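Local coordinates for 16S rRNA (adenine(1408)-N(1))-methyltransferase (PDB 3MTE), which methylates N1 of adenine 1408 in the 16S rRNA of assembled 30S subunits, using S-adenosylmethionine, and so confers resistance to several aminoglycosides, at residues I106-G111 with L199-L204. Residues are numbered along the deposited sequence; the frame is centred on the assembly and turned at random.
Sequences ILFPWG and LWAKRL. With SAM (S-adenosylmethionine), chain C.
Trp110 turns an edge of its indole toward the face of Trp200 in a T-shaped pair, six-membered ring centroids 5.0 Å apart and planes at 70°, and the methyl group of S-adenosylmethionine lies where the two rings meet. Leaving the helix, Trp200 has CG anti to the backbone N (chi1 -180°), which carries the ring toward the loop after strand 101-107. CD1 comes first, 3.1 Å from the cofactor methyl CE, with CB of Phe108 near the ring plane at its edge. NE1 is next: it gives its hydrogen to a water in the plane of the ring, 2.8 Å away, and that water makes a weak bond to Phe108 O. The benzo ring ends under the edge of Trp110, with CZ2 3.8 Å from Trp110 CE3 and Trp110 CZ3 over the six-membered face. Leu204 CG lies against the other face of the Trp200 indole.

Trp110 in turn lays one face over the sulfonium, with SD 3.7 Å above the plane and over its centre. Such a placement of an electron-rich ring probably stabilises the positive charge. Phe108 O comes within 2.9 Å of CE, so the methyl is bounded by a carbonyl and two indoles. The Phe108 ring packs obliquely against Ala201 and Leu204 of the helix, its CD1 3.7 Å from Leu204 CD1, while Leu107 O accepts a hydrogen bond from the cofactor's amino N. This is the methyl-donor end of a Rossmann-like class I methyltransferase pocket, and the paired tryptophans are consistent with a site that receives the target adenine.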
ATOM      1  N   ILE A 106      -1.647   0.054  -2.708  1.00 16.69           N
ATOM      2  CA  ILE A 106      -0.361   0.730  -2.829  1.00 15.10           C
ATOM      3  C   ILE A 106      -0.693   2.176  -3.176  1.00 17.15           C
ATOM      4  O   ILE A 106      -1.197   2.445  -4.263  1.00 14.69           O
ATOM      5  CB  ILE A 106       0.531   0.112  -3.922  1.00 13.69           C
ATOM      6  CG1 ILE A 106       0.719  -1.391  -3.691  1.00 19.34           C
ATOM      7  CG2 ILE A 106       1.896   0.820  -3.958  1.00 17.63           C
ATOM      8  CD1 ILE A 106       1.532  -2.098  -4.785  1.00 18.55           C
ATOM      9  N   LEU A 107      -0.464   3.089  -2.236  1.00 14.74           N
ATOM     10  CA  LEU A 107      -0.892   4.484  -2.385  1.00 16.13           C
ATOM     11  C   LEU A 107       0.292   5.429  -2.531  1.00 15.89           C
ATOM     12  O   LEU A 107       1.137   5.514  -1.645  1.00 16.32           O
ATOM     13  CB  LEU A 107      -1.707   4.925  -1.170  1.00 14.37           C
ATOM     14  CG  LEU A 107      -2.898   4.031  -0.784  1.00 19.70           C
ATOM     15  CD1 LEU A 107      -3.482   4.497   0.544  1.00 20.52           C
ATOM     16  CD2 LEU A 107      -3.960   4.054  -1.878  1.00 21.35           C
ATOM     17  N   PHE A 108       0.321   6.151  -3.646  1.00 14.30           N
ATOM     18  CA  PHE A 108       1.367   7.123  -3.929  1.00 14.90           C
ATOM     19  C   PHE A 108       2.775   6.541  -3.799  1.00 16.08           C
ATOM     20  O   PHE A 108       3.634   7.135  -3.165  1.00 18.40           O
ATOM     21  CB  PHE A 108       1.166   8.370  -3.058  1.00 19.68           C
ATOM     22  CG  PHE A 108      -0.245   8.878  -3.075  1.00 20.70           C
ATOM     23  CD1 PHE A 108      -0.733   9.588  -4.171  1.00 19.63           C
ATOM     24  CD2 PHE A 108      -1.108   8.615  -2.014  1.00 17.67           C
ATOM     25  CE1 PHE A 108      -2.054  10.032  -4.190  1.00 20.38           C
ATOM     26  CE2 PHE A 108      -2.412   9.066  -2.032  1.00 18.61           C
ATOM     27  CZ  PHE A 108      -2.886   9.771  -3.128  1.00 21.20           C
ATOM     28  N   PRO A 109       3.015   5.364  -4.397  1.00 15.17           N
ATOM     29  CA  PRO A 109       4.383   4.845  -4.306  1.00 17.95           C
ATOM     30  C   PRO A 109       5.351   5.748  -5.055  1.00 17.46           C
ATOM     31  O   PRO A 109       4.943   6.476  -5.974  1.00 17.15           O
ATOM     32  CB  PRO A 109       4.293   3.488  -5.018  1.00 16.94           C
ATOM     33  CG  PRO A 109       3.176   3.668  -5.998  1.00 17.76           C
ATOM     34  CD  PRO A 109       2.174   4.556  -5.296  1.00 16.49           C
ATOM     35  N   TRP A 110       6.620   5.707  -4.682  1.00 15.39           N
ATOM     36  CA  TRP A 110       7.626   6.439  -5.444  1.00 15.86           C
ATOM     37  C   TRP A 110       8.854   5.585  -5.662  1.00 18.22           C
ATOM     38  O   TRP A 110       8.907   4.456  -5.187  1.00 19.54           O
ATOM     39  CB  TRP A 110       7.995   7.762  -4.770  1.00 17.00           C
ATOM     40  CG  TRP A 110       8.657   7.668  -3.406  1.00 18.12           C
ATOM     41  CD1 TRP A 110       9.312   6.596  -2.859  1.00 19.24           C
ATOM     42  CD2 TRP A 110       8.730   8.718  -2.439  1.00 17.56           C
ATOM     43  NE1 TRP A 110       9.785   6.923  -1.599  1.00 17.47           N
ATOM     44  CE2 TRP A 110       9.431   8.217  -1.320  1.00 20.35           C
ATOM     45  CE3 TRP A 110       8.256  10.034  -2.403  1.00 21.18           C
ATOM     46  CZ2 TRP A 110       9.673   8.989  -0.186  1.00 24.25           C
ATOM     47  CZ3 TRP A 110       8.497  10.795  -1.272  1.00 22.81           C
ATOM     48  CH2 TRP A 110       9.205  10.275  -0.185  1.00 23.50           C
ATOM     49  N   GLY A 111       9.829   6.118  -6.394  1.00 14.73           N
ATOM     50  CA  GLY A 111      11.082   5.413  -6.609  1.00 15.89           C
ATOM     51  C   GLY A 111      10.884   4.007  -7.150  1.00 20.84           C
ATOM     52  O   GLY A 111      10.064   3.775  -8.043  1.00 18.43           O
ATOM     53  N   LEU A 199       1.287  13.120   5.570  1.00 16.32           N
ATOM     54  CA  LEU A 199       1.897  14.405   5.263  1.00 18.54           C
ATOM     55  C   LEU A 199       2.213  14.488   3.768  1.00 17.64           C
ATOM     56  O   LEU A 199       2.026  15.530   3.148  1.00 21.33           O
ATOM     57  CB  LEU A 199       3.168  14.608   6.083  1.00 20.92           C
ATOM     58  CG  LEU A 199       3.884  15.938   5.835  1.00 29.01           C
ATOM     59  CD1 LEU A 199       2.942  17.102   6.147  1.00 28.92           C
ATOM     60  CD2 LEU A 199       5.147  16.015   6.686  1.00 33.15           C
ATOM     61  N   TRP A 200       2.685  13.384   3.194  1.00 16.15           N
ATOM     62  CA  TRP A 200       3.012  13.348   1.775  1.00 19.11           C
ATOM     63  C   TRP A 200       1.771  13.589   0.909  1.00 20.15           C
ATOM     64  O   TRP A 200       1.808  14.381  -0.039  1.00 18.01           O
ATOM     65  CB  TRP A 200       3.674  12.014   1.407  1.00 18.09           C
ATOM     66  CG  TRP A 200       4.035  11.921  -0.047  1.00 18.07           C
ATOM     67  CD1 TRP A 200       3.526  11.050  -0.965  1.00 21.65           C
ATOM     68  CD2 TRP A 200       4.973  12.745  -0.751  1.00 17.75           C
ATOM     69  NE1 TRP A 200       4.101  11.265  -2.193  1.00 19.79           N
ATOM     70  CE2 TRP A 200       4.984  12.309  -2.093  1.00 21.21           C
ATOM     71  CE3 TRP A 200       5.798  13.812  -0.380  1.00 22.29           C
ATOM     72  CZ2 TRP A 200       5.794  12.893  -3.059  1.00 20.61           C
ATOM     73  CZ3 TRP A 200       6.603  14.393  -1.343  1.00 28.20           C
ATOM     74  CH2 TRP A 200       6.589  13.936  -2.670  1.00 24.59           C
ATOM     75  N   ALA A 201       0.666  12.924   1.239  1.00 19.66           N
ATOM     76  CA  ALA A 201      -0.569  13.134   0.500  1.00 20.10           C
ATOM     77  C   ALA A 201      -1.049  14.586   0.616  1.00 21.13           C
ATOM     78  O   ALA A 201      -1.513  15.172  -0.363  1.00 21.90           O
ATOM     79  CB  ALA A 201      -1.650  12.160   0.964  1.00 17.98           C
ATOM     80  N   LYS A 202      -0.941  15.174   1.803  1.00 19.57           N
ATOM     81  CA  LYS A 202      -1.341  16.577   1.968  1.00 17.50           C
ATOM     82  C   LYS A 202      -0.472  17.474   1.087  1.00 20.82           C
ATOM     83  O   LYS A 202      -0.966  18.390   0.425  1.00 18.44           O
ATOM     84  CB  LYS A 202      -1.239  17.031   3.434  1.00 16.44           C
ATOM     85  CG  LYS A 202      -2.181  16.326   4.429  1.00 21.51           C
ATOM     86  CD  LYS A 202      -3.654  16.499   4.111  1.00 23.89           C
ATOM     87  CE  LYS A 202      -4.519  15.952   5.261  1.00 25.05           C
ATOM     88  NZ  LYS A 202      -5.949  15.851   4.884  1.00 25.16           N
ATOM     89  N   ARG A 203       0.823  17.196   1.066  1.00 18.13           N
ATOM     90  CA  ARG A 203       1.729  17.968   0.224  1.00 19.61           C
ATOM     91  C   ARG A 203       1.376  17.825  -1.248  1.00 22.21           C
ATOM     92  O   ARG A 203       1.409  18.796  -1.986  1.00 18.13           O
ATOM     93  CB  ARG A 203       3.176  17.561   0.487  1.00 23.85           C
ATOM     94  CG  ARG A 203       3.634  18.024   1.859  1.00 35.90           C
ATOM     95  CD  ARG A 203       5.122  17.871   2.066  1.00 50.53           C
ATOM     96  NE  ARG A 203       5.519  18.492   3.327  1.00 60.73           N
ATOM     97  CZ  ARG A 203       6.639  18.211   3.986  1.00 63.50           C
ATOM     98  NH1 ARG A 203       7.484  17.305   3.506  1.00 62.73           N
ATOM     99  NH2 ARG A 203       6.909  18.832   5.128  1.00 63.10           N
ATOM    100  N   LEU A 204       1.014  16.620  -1.670  1.00 18.02           N
ATOM    101  CA  LEU A 204       0.580  16.419  -3.056  1.00 19.88           C
ATOM    102  C   LEU A 204      -0.737  17.144  -3.344  1.00 21.62           C
ATOM    103  O   LEU A 204      -0.890  17.782  -4.380  1.00 18.34           O
ATOM    104  CB  LEU A 204       0.400  14.932  -3.358  1.00 20.94           C
ATOM    105  CG  LEU A 204       1.655  14.054  -3.379  1.00 22.55           C
ATOM    106  CD1 LEU A 204       1.277  12.558  -3.469  1.00 19.77           C
ATOM    107  CD2 LEU A 204       2.539  14.442  -4.527  1.00 21.17           C
TER
HETATM  108  N   SAM C 220       1.535   5.282   1.036  1.00 15.71           N
HETATM  109  CA  SAM C 220       2.254   6.470   1.487  1.00 20.12           C
HETATM  110  C   SAM C 220       1.318   7.665   1.603  1.00 26.16           C
HETATM  111  OXT SAM C 220       0.216   7.650   1.052  1.00 22.66           O
HETATM  112  CB  SAM C 220       3.394   6.827   0.529  1.00 19.97           C
HETATM  113  CG  SAM C 220       4.558   7.489   1.251  1.00 30.07           C
HETATM  114  SD  SAM C 220       6.014   7.709   0.192  1.00 34.61           S
HETATM  115  CE  SAM C 220       5.295   8.560  -1.225  1.00 24.26           C
HETATM  116  C5' SAM C 220       6.303   6.077  -0.521  1.00 24.69           C
HETATM  117  C4' SAM C 220       6.676   5.013   0.523  1.00 24.66           C
HETATM  118  O4' SAM C 220       7.000   3.828  -0.173  1.00 29.04           O
HETATM  119  C3' SAM C 220       7.882   5.366   1.384  1.00 24.42           C
HETATM  120  O3' SAM C 220       7.555   5.231   2.744  1.00 23.62           O
HETATM  121  C2' SAM C 220       8.913   4.292   1.087  1.00 25.89           C
HETATM  122  O2' SAM C 220       9.689   3.932   2.219  1.00 23.18           O
HETATM  123  C1' SAM C 220       8.038   3.170   0.538  1.00 26.56           C
HETATM  124  N9  SAM C 220       8.823   2.306  -0.360  1.00 23.37           N
HETATM  125  C8  SAM C 220       9.760   2.688  -1.287  1.00 22.26           C
HETATM  126  N7  SAM C 220      10.240   1.565  -1.877  1.00 21.68           N
HETATM  127  C5  SAM C 220       9.622   0.492  -1.336  1.00 19.94           C
HETATM  128  C6  SAM C 220       9.734  -0.874  -1.550  1.00 22.64           C
HETATM  129  N6  SAM C 220      10.592  -1.345  -2.458  1.00 24.18           N
HETATM  130  N1  SAM C 220       8.940  -1.730  -0.828  1.00 21.36           N
HETATM  131  C2  SAM C 220       8.053  -1.263   0.124  1.00 25.02           C
HETATM  132  N3  SAM C 220       7.952   0.097   0.334  1.00 17.57           N
HETATM  133  C4  SAM C 220       8.728   0.946  -0.381  1.00 19.72           C
HETATM  134  O   HOH W   1       4.355  10.031  -4.654  1.00 23.98           O